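Local atomic coordinates of citryl-CoA lyase (Hydrogenobacter thermophilus, PDB entry 6HXP), a protein that probably splits citryl-CoA into acetyl-CoA and oxaloacetate, and binds coenzyme A within a fold of the citrate synthase family. Residues A[66-69]-A[70-73]; A[159-163]-A[164-168]; A[251-254]-A[255-258]. One frame throughout, in Å; residues are numbered along the deposited sequence.

Interaction 1: A[66-69]-A[70-73]; sequences IAPP and SAIA
P69 and A73 meet one turn apart at the start of helix 69-79: the amide N of A73 lies 2.8 Å from P69 O, with an N-H...O angle of 162°. The ring of P69 also borders the next residue, its CB 3.3 Å from S70 N. One residue back, P68 O accepts the amide N of I72 at 3.1 Å, almost end-on (C=O...N 161°). These two i to i+4 bonds fit P68 as the N-cap and P69 as the first helical residue, a position where proline costs the helix no bond, since its missing N-H would have no acceptor in the turn. The side chain of I72 follows the same carbonyls. With CG1 beside the backbone N (chi1 -65°), CG1 comes to 3.5 Å from P68 O, and CD1 ends 3.6 Å from A67 O. Cutting I72 back to alanine would probably open a gap beside the A67 and P68 carbonyl oxygens and leave W5 of the third subunit without this neighbour. The OG of S70 passes 3.7 Å from P68 CB and is hydrogen-bonded to H99 NE2, and H99 also touches the rings of P68 and P69.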
loop_
_atom_site.group_PDB
_atom_site.type_symbol
_atom_site.label_atom_id
_atom_site.label_comp_id
_atom_site.label_asym_id
_atom_site.label_seq_id
_atom_site.Cartn_x
_atom_site.Cartn_y
_atom_site.Cartn_z
ATOM N N ILE A 66 -13.984 -14.311 3.082
ATOM C CA ILE A 66 -12.567 -14.448 2.849
ATOM C C ILE A 66 -12.219 -14.670 1.391
ATOM O O ILE A 66 -11.043 -14.485 1.042
ATOM C CB ILE A 66 -12.024 -15.540 3.803
ATOM C CG1 ILE A 66 -10.547 -15.462 4.017
ATOM C CG2 ILE A 66 -12.450 -16.931 3.352
ATOM C CD1 ILE A 66 -10.115 -16.336 5.234
ATOM N N ALA A 67 -13.173 -14.952 0.508
ATOM C CA ALA A 67 -12.857 -15.274 -0.854
ATOM C C ALA A 67 -12.391 -14.166 -1.787
ATOM O O ALA A 67 -11.639 -14.496 -2.681
ATOM C CB ALA A 67 -14.017 -15.976 -1.506
ATOM N N PRO A 68 -12.808 -12.899 -1.659
ATOM C CA PRO A 68 -12.406 -11.890 -2.637
ATOM C C PRO A 68 -10.915 -11.588 -2.574
ATOM O O PRO A 68 -10.312 -11.724 -1.528
ATOM C CB PRO A 68 -13.201 -10.660 -2.256
ATOM C CG PRO A 68 -14.157 -11.036 -1.202
ATOM C CD PRO A 68 -13.789 -12.392 -0.671
ATOM N N PRO A 69 -10.348 -11.080 -3.663
ATOM C CA PRO A 69 -8.898 -10.782 -3.657
ATOM C C PRO A 69 -8.495 -9.744 -2.610
ATOM O O PRO A 69 -7.356 -9.776 -2.158
ATOM C CB PRO A 69 -8.601 -10.312 -5.085
ATOM C CG PRO A 69 -9.908 -10.016 -5.712
ATOM C CD PRO A 69 -10.941 -10.878 -5.001
ATOM N N SER A 70 -9.381 -8.834 -2.214
ATOM C CA SER A 70 -9.115 -7.891 -1.144
ATOM C C SER A 70 -8.864 -8.621 0.161
ATOM O O SER A 70 -7.959 -8.261 0.906
ATOM C CB SER A 70 -10.262 -6.903 -1.000
ATOM O OG SER A 70 -11.518 -7.592 -1.008
ATOM N N ALA A 71 -9.716 -9.604 0.497
ATOM C CA ALA A 71 -9.480 -10.324 1.744
ATOM C C ALA A 71 -8.241 -11.163 1.684
ATOM O O ALA A 71 -7.498 -11.301 2.667
ATOM C CB ALA A 71 -10.698 -11.156 2.103
ATOM N N ILE A 72 -7.991 -11.792 0.535
ATOM C CA ILE A 72 -6.804 -12.616 0.364
ATOM C C ILE A 72 -5.561 -11.730 0.545
ATOM O O ILE A 72 -4.626 -12.107 1.256
ATOM C CB ILE A 72 -6.782 -13.269 -1.031
ATOM C CG1 ILE A 72 -7.965 -14.249 -1.171
ATOM C CG2 ILE A 72 -5.417 -13.954 -1.286
ATOM C CD1 ILE A 72 -8.031 -14.856 -2.583
ATOM N N ALA A 73 -5.545 -10.586 -0.115
ATOM C CA ALA A 73 -4.377 -9.681 -0.016
ATOM C C ALA A 73 -4.176 -9.175 1.404
ATOM O O ALA A 73 -3.062 -9.163 1.926
ATOM C CB ALA A 73 -4.510 -8.512 -0.987
#

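Interaction 2: A[159-163]-A[164-168]; sequences LEFYG and EHCKF
The first turn of helix 164-180 is met by the residues just before it: the ring of Y162 lies on C166, and the carbonyl of G163, the N-cap, starts the helical bonding. CB of C166 sits over one face of the Y162 ring, displaced toward its CD2-CE2 side. The CH-pi evidence is a CB to ring-centroid distance of 3.6 Å, 18° off the ring normal, with the nearest carbon pair being C166 CB and Y162 CD2 at 3.4 Å. The cysteine SG adds a sulfur-aromatic contact, 4.8 Å from the Y162 centroid and oblique to the ring. Y162 gets there by holding CG anti to its backbone N (chi1 -171°), which carries the ring along the turn until OH is 3.4 Å from K167 CA; that hydroxyl is hydrogen-bonded to E170 OE1, one turn further on. The backbone adds a nearly straight bond, K167 N to G163 O at 2.9 Å and 165°. Such a short joint belongs to the mainly helical fold of the citrate synthase family: helix 147-158 ends in a Schellman motif at E160, where phi is positive, and the chain needs only a few residues to begin the next helix. E198 of helix 188-198 serves the new N-terminus, OE1 taking the C166 amide and OE2 the ND1 of H165. F161 touches the same cysteine more loosely, its CE1 4.5 Å from C166 SG. K167 brings its CB to 4.0 Å from Y162 CE1, then runs away from the loop to a salt bridge between its NZ and D171 OD2, while R157 makes a cation-pi contact with the tyrosine.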
loop_
_atom_site.group_PDB
_atom_site.type_symbol
_atom_site.label_atom_id
_atom_site.label_comp_id
_atom_site.label_asym_id
_atom_site.label_seq_id
_atom_site.Cartn_x
_atom_site.Cartn_y
_atom_site.Cartn_z
ATOM N N LEU A 159 -39.295 4.675 1.831
ATOM C CA LEU A 159 -38.893 5.993 2.304
ATOM C C LEU A 159 -39.274 7.110 1.381
ATOM O O LEU A 159 -39.060 8.257 1.754
ATOM C CB LEU A 159 -37.376 6.013 2.493
ATOM C CG LEU A 159 -36.825 5.112 3.587
ATOM C CD1 LEU A 159 -35.333 5.240 3.643
ATOM C CD2 LEU A 159 -37.407 5.465 4.948
ATOM N N GLU A 160 -39.763 6.813 0.155
ATOM C CA GLU A 160 -40.100 7.816 -0.852
ATOM C C GLU A 160 -38.831 8.538 -1.324
ATOM O O GLU A 160 -38.887 9.696 -1.713
ATOM C CB GLU A 160 -41.188 8.780 -0.389
ATOM C CG GLU A 160 -42.443 8.041 0.014
ATOM C CD GLU A 160 -43.536 8.983 0.456
ATOM O OE1 GLU A 160 -43.291 9.770 1.398
ATOM O OE2 GLU A 160 -44.607 8.982 -0.186
ATOM N N PHE A 161 -37.712 7.837 -1.264
ATOM C CA PHE A 161 -36.416 8.291 -1.738
ATOM C C PHE A 161 -36.234 7.927 -3.213
ATOM O O PHE A 161 -35.593 8.659 -3.961
ATOM C CB PHE A 161 -35.307 7.641 -0.892
ATOM C CG PHE A 161 -33.922 7.832 -1.432
ATOM C CD1 PHE A 161 -33.393 6.949 -2.357
ATOM C CD2 PHE A 161 -33.129 8.853 -0.975
ATOM C CE1 PHE A 161 -32.104 7.126 -2.849
ATOM C CE2 PHE A 161 -31.823 8.990 -1.419
ATOM C CZ PHE A 161 -31.332 8.145 -2.370
ATOM N N TYR A 162 -36.755 6.767 -3.613
ATOM C CA TYR A 162 -36.690 6.270 -4.979
ATOM C C TYR A 162 -37.081 7.369 -5.953
ATOM O O TYR A 162 -38.190 7.897 -5.877
ATOM C CB TYR A 162 -37.610 5.050 -5.101
ATOM C CG TYR A 162 -37.501 4.284 -6.397
ATOM C CD1 TYR A 162 -38.177 4.706 -7.535
ATOM C CD2 TYR A 162 -36.814 3.083 -6.455
ATOM C CE1 TYR A 162 -38.174 3.941 -8.701
ATOM C CE2 TYR A 162 -36.832 2.297 -7.600
ATOM C CZ TYR A 162 -37.456 2.759 -8.742
ATOM O OH TYR A 162 -37.457 1.980 -9.872
ATOM N N GLY A 163 -36.170 7.695 -6.865
ATOM C CA GLY A 163 -36.393 8.763 -7.824
ATOM C C GLY A 163 -35.952 8.421 -9.224
ATOM O O GLY A 163 -35.900 7.250 -9.599
ATOM N N GLU A 164 -35.632 9.449 -9.982
ATOM C CA GLU A 164 -35.319 9.328 -11.410
ATOM C C GLU A 164 -34.129 8.423 -11.705
ATOM O O GLU A 164 -34.163 7.678 -12.680
ATOM C CB GLU A 164 -35.107 10.717 -12.054
ATOM C CG GLU A 164 -33.963 11.541 -11.490
ATOM C CD GLU A 164 -33.863 12.956 -12.032
ATOM O OE1 GLU A 164 -34.546 13.254 -13.035
ATOM O OE2 GLU A 164 -33.088 13.763 -11.467
ATOM N N HIS A 165 -33.090 8.469 -10.848
ATOM C CA HIS A 165 -31.918 7.617 -11.041
ATOM C C HIS A 165 -32.202 6.146 -10.741
ATOM O O HIS A 165 -31.780 5.268 -11.488
ATOM C CB HIS A 165 -30.707 8.142 -10.255
ATOM C CG HIS A 165 -30.231 9.484 -10.737
ATOM N ND1 HIS A 165 -30.690 10.668 -10.162
ATOM C CD2 HIS A 165 -29.382 9.790 -11.741
ATOM C CE1 HIS A 165 -30.105 11.652 -10.844
ATOM N NE2 HIS A 165 -29.307 11.177 -11.799
ATOM N N CYS A 166 -32.922 5.879 -9.654
ATOM C CA CYS A 166 -33.329 4.507 -9.319
ATOM C C CYS A 166 -34.211 3.949 -10.437
ATOM O O CYS A 166 -34.034 2.799 -10.872
ATOM C CB CYS A 166 -34.058 4.465 -7.992
ATOM S SG CYS A 166 -33.009 4.807 -6.572
ATOM N N LYS A 167 -35.180 4.762 -10.909
ATOM C CA LYS A 167 -36.108 4.350 -11.981
ATOM C C LYS A 167 -35.365 4.020 -13.255
ATOM O O LYS A 167 -35.626 2.978 -13.868
ATOM C CB LYS A 167 -37.138 5.457 -12.260
ATOM C CG LYS A 167 -38.147 5.100 -13.351
ATOM C CD LYS A 167 -39.193 6.171 -13.493
ATOM C CE LYS A 167 -39.968 6.141 -14.809
ATOM N NZ LYS A 167 -40.264 4.762 -15.258
ATOM N N PHE A 168 -34.442 4.901 -13.659
ATOM C CA PHE A 168 -33.610 4.686 -14.846
ATOM C C PHE A 168 -32.839 3.378 -14.727
ATOM O O PHE A 168 -32.879 2.562 -15.635
ATOM C CB PHE A 168 -32.623 5.855 -15.062
ATOM C CG PHE A 168 -31.761 5.665 -16.299
ATOM C CD1 PHE A 168 -32.237 6.015 -17.555
ATOM C CD2 PHE A 168 -30.480 5.130 -16.201
ATOM C CE1 PHE A 168 -31.463 5.805 -18.692
ATOM C CE2 PHE A 168 -29.710 4.910 -17.336
ATOM C CZ PHE A 168 -30.191 5.275 -18.572
#

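Interaction 3: A[251-254]-A[255-258]; sequences ELPQ and ELKK
K257 reaches back along the C-terminal tail and meets E251 and Q254 with its ammonium group. The residues between them form a short 3-10 turn, followed by an inverse gamma turn centred on K257 itself. Two backbone bonds establish the 3-10 turn: L256 N to P253 O at 3.0 Å and K257 N to Q254 O at 3.0 Å, each three residues apart, and in both the donor stands well above the carbonyl plane. The lysine chain is extended beyond CG, and E251 crosses it at about a right angle, bringing OE2 to 2.8 Å from K257 NZ in a salt bridge. NZ approaches from above the carboxylate plane, 43° out of it. Q254 and K257 cross obliquely instead. The glutamine chain folds at chi2 (-60°), which brings its amide to the end of the lysine and places OE1 2.9 Å from NZ, with the donor tilted 28° from the amide carbonyl plane. A carboxylate and an amide oxygen therefore grip one ammonium, which probably limits its freedom despite the exposed setting. P253 and L256 lie side by side on another face of the turn, pointing the same way, with P253 CD 3.9 Å from L256 CD1. Against the fourth subunit, L252 packs on Y22 and P253 on L45, which places this tail at an interface well away from the body of its own chain. A third partner of the ammonium is a water that accepts from K257 NZ at 3.3 Å and from Q254 NE2 at 3.1 Å.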
loop_
_atom_site.group_PDB
_atom_site.type_symbol
_atom_site.label_atom_id
_atom_site.label_comp_id
_atom_site.label_asym_id
_atom_site.label_seq_id
_atom_site.Cartn_x
_atom_site.Cartn_y
_atom_site.Cartn_z
ATOM N N GLU A 251 20.910 -25.741 -18.064
ATOM C CA GLU A 251 22.178 -25.283 -17.552
ATOM C C GLU A 251 22.551 -23.941 -18.119
ATOM O O GLU A 251 22.265 -23.654 -19.301
ATOM C CB GLU A 251 23.267 -26.296 -17.990
ATOM C CG GLU A 251 23.147 -27.671 -17.376
ATOM C CD GLU A 251 23.485 -27.762 -15.905
ATOM O OE1 GLU A 251 23.102 -28.780 -15.288
ATOM O OE2 GLU A 251 24.165 -26.849 -15.381
ATOM N N LEU A 252 23.252 -23.128 -17.346
ATOM C CA LEU A 252 23.833 -21.919 -17.897
ATOM C C LEU A 252 24.907 -22.348 -18.900
ATOM O O LEU A 252 25.518 -23.397 -18.724
ATOM C CB LEU A 252 24.627 -21.110 -16.850
ATOM C CG LEU A 252 23.953 -20.202 -15.949
ATOM C CD1 LEU A 252 24.982 -19.564 -14.981
ATOM C CD2 LEU A 252 23.175 -19.086 -16.705
ATOM N N PRO A 253 25.262 -21.495 -19.862
ATOM C CA PRO A 253 26.449 -21.761 -20.672
ATOM C C PRO A 253 27.669 -21.956 -19.768
ATOM O O PRO A 253 27.841 -21.240 -18.776
ATOM C CB PRO A 253 26.604 -20.505 -21.505
ATOM C CG PRO A 253 25.259 -19.914 -21.530
ATOM C CD PRO A 253 24.640 -20.216 -20.222
ATOM N N GLN A 254 28.528 -22.920 -20.110
ATOM C CA GLN A 254 29.642 -23.228 -19.231
ATOM C C GLN A 254 30.562 -22.050 -18.948
ATOM O O GLN A 254 31.042 -21.909 -17.831
ATOM C CB GLN A 254 30.498 -24.372 -19.804
ATOM C CG GLN A 254 29.786 -25.696 -19.859
ATOM C CD GLN A 254 29.332 -26.207 -18.510
ATOM O OE1 GLN A 254 28.145 -26.410 -18.283
ATOM N NE2 GLN A 254 30.230 -26.287 -17.543
ATOM N N GLU A 255 30.815 -21.219 -19.949
ATOM C CA GLU A 255 31.723 -20.070 -19.751
ATOM C C GLU A 255 31.219 -19.089 -18.730
ATOM O O GLU A 255 32.011 -18.293 -18.212
ATOM C CB GLU A 255 32.036 -19.364 -21.085
ATOM C CG GLU A 255 30.879 -18.614 -21.696
ATOM C CD GLU A 255 31.161 -18.301 -23.152
ATOM O OE1 GLU A 255 31.201 -19.252 -23.971
ATOM O OE2 GLU A 255 31.299 -17.099 -23.474
ATOM N N LEU A 256 29.906 -19.068 -18.455
ATOM C CA LEU A 256 29.364 -18.164 -17.444
ATOM C C LEU A 256 29.546 -18.717 -16.047
ATOM O O LEU A 256 29.427 -17.962 -15.102
ATOM C CB LEU A 256 27.898 -17.901 -17.692
ATOM C CG LEU A 256 27.558 -17.091 -18.941
ATOM C CD1 LEU A 256 26.069 -16.818 -18.973
ATOM C CD2 LEU A 256 28.300 -15.749 -18.953
ATOM N N LYS A 257 29.802 -20.019 -15.884
ATOM C CA LYS A 257 30.022 -20.621 -14.562
ATOM C C LYS A 257 31.460 -20.291 -14.110
ATOM O O LYS A 257 32.395 -21.072 -14.295
ATOM C CB LYS A 257 29.726 -22.139 -14.606
ATOM C CG LYS A 257 28.278 -22.499 -14.976
ATOM C CD LYS A 257 28.150 -24.021 -15.009
ATOM C CE LYS A 257 26.881 -24.497 -15.620
ATOM N NZ LYS A 257 26.850 -25.981 -15.744
ATOM N N LYS A 258 31.621 -19.075 -13.601
ATOM C CA LYS A 258 32.834 -18.443 -13.073
ATOM C C LYS A 258 33.860 -18.235 -14.159
ATOM O O LYS A 258 33.701 -17.276 -14.912
ATOM C CB LYS A 258 33.383 -19.180 -11.843
ATOM C CG LYS A 258 32.466 -18.985 -10.635
ATOM C CD LYS A 258 32.855 -19.830 -9.424
ATOM C CE LYS A 258 32.529 -19.138 -8.116
ATOM N NZ LYS A 258 32.941 -19.944 -6.932
HETATM O O HOH W 1 29.612 -27.361 -14.717
#

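The three contacts are local turns that follow in series along the chain and never touch. Interactions 1 and 2 both begin helices, their centres 33 Å apart on opposite sides of the chain's centre. Their distances to the coenzyme A site differ in kind: the side chain of P69 is about 13 Å from the ligand itself, and that of H165 about 9 Å from that of the CoA-binding Y137. Helix 164-180, begun in interaction 2, ends at K180, another CoA-binding residue. Interaction 3 is remote, its centre 43 Å from that of interaction 1 and 71 Å from that of interaction 2. Subunits meet at interactions 1 and 3, whereas no other chain touches interaction 2.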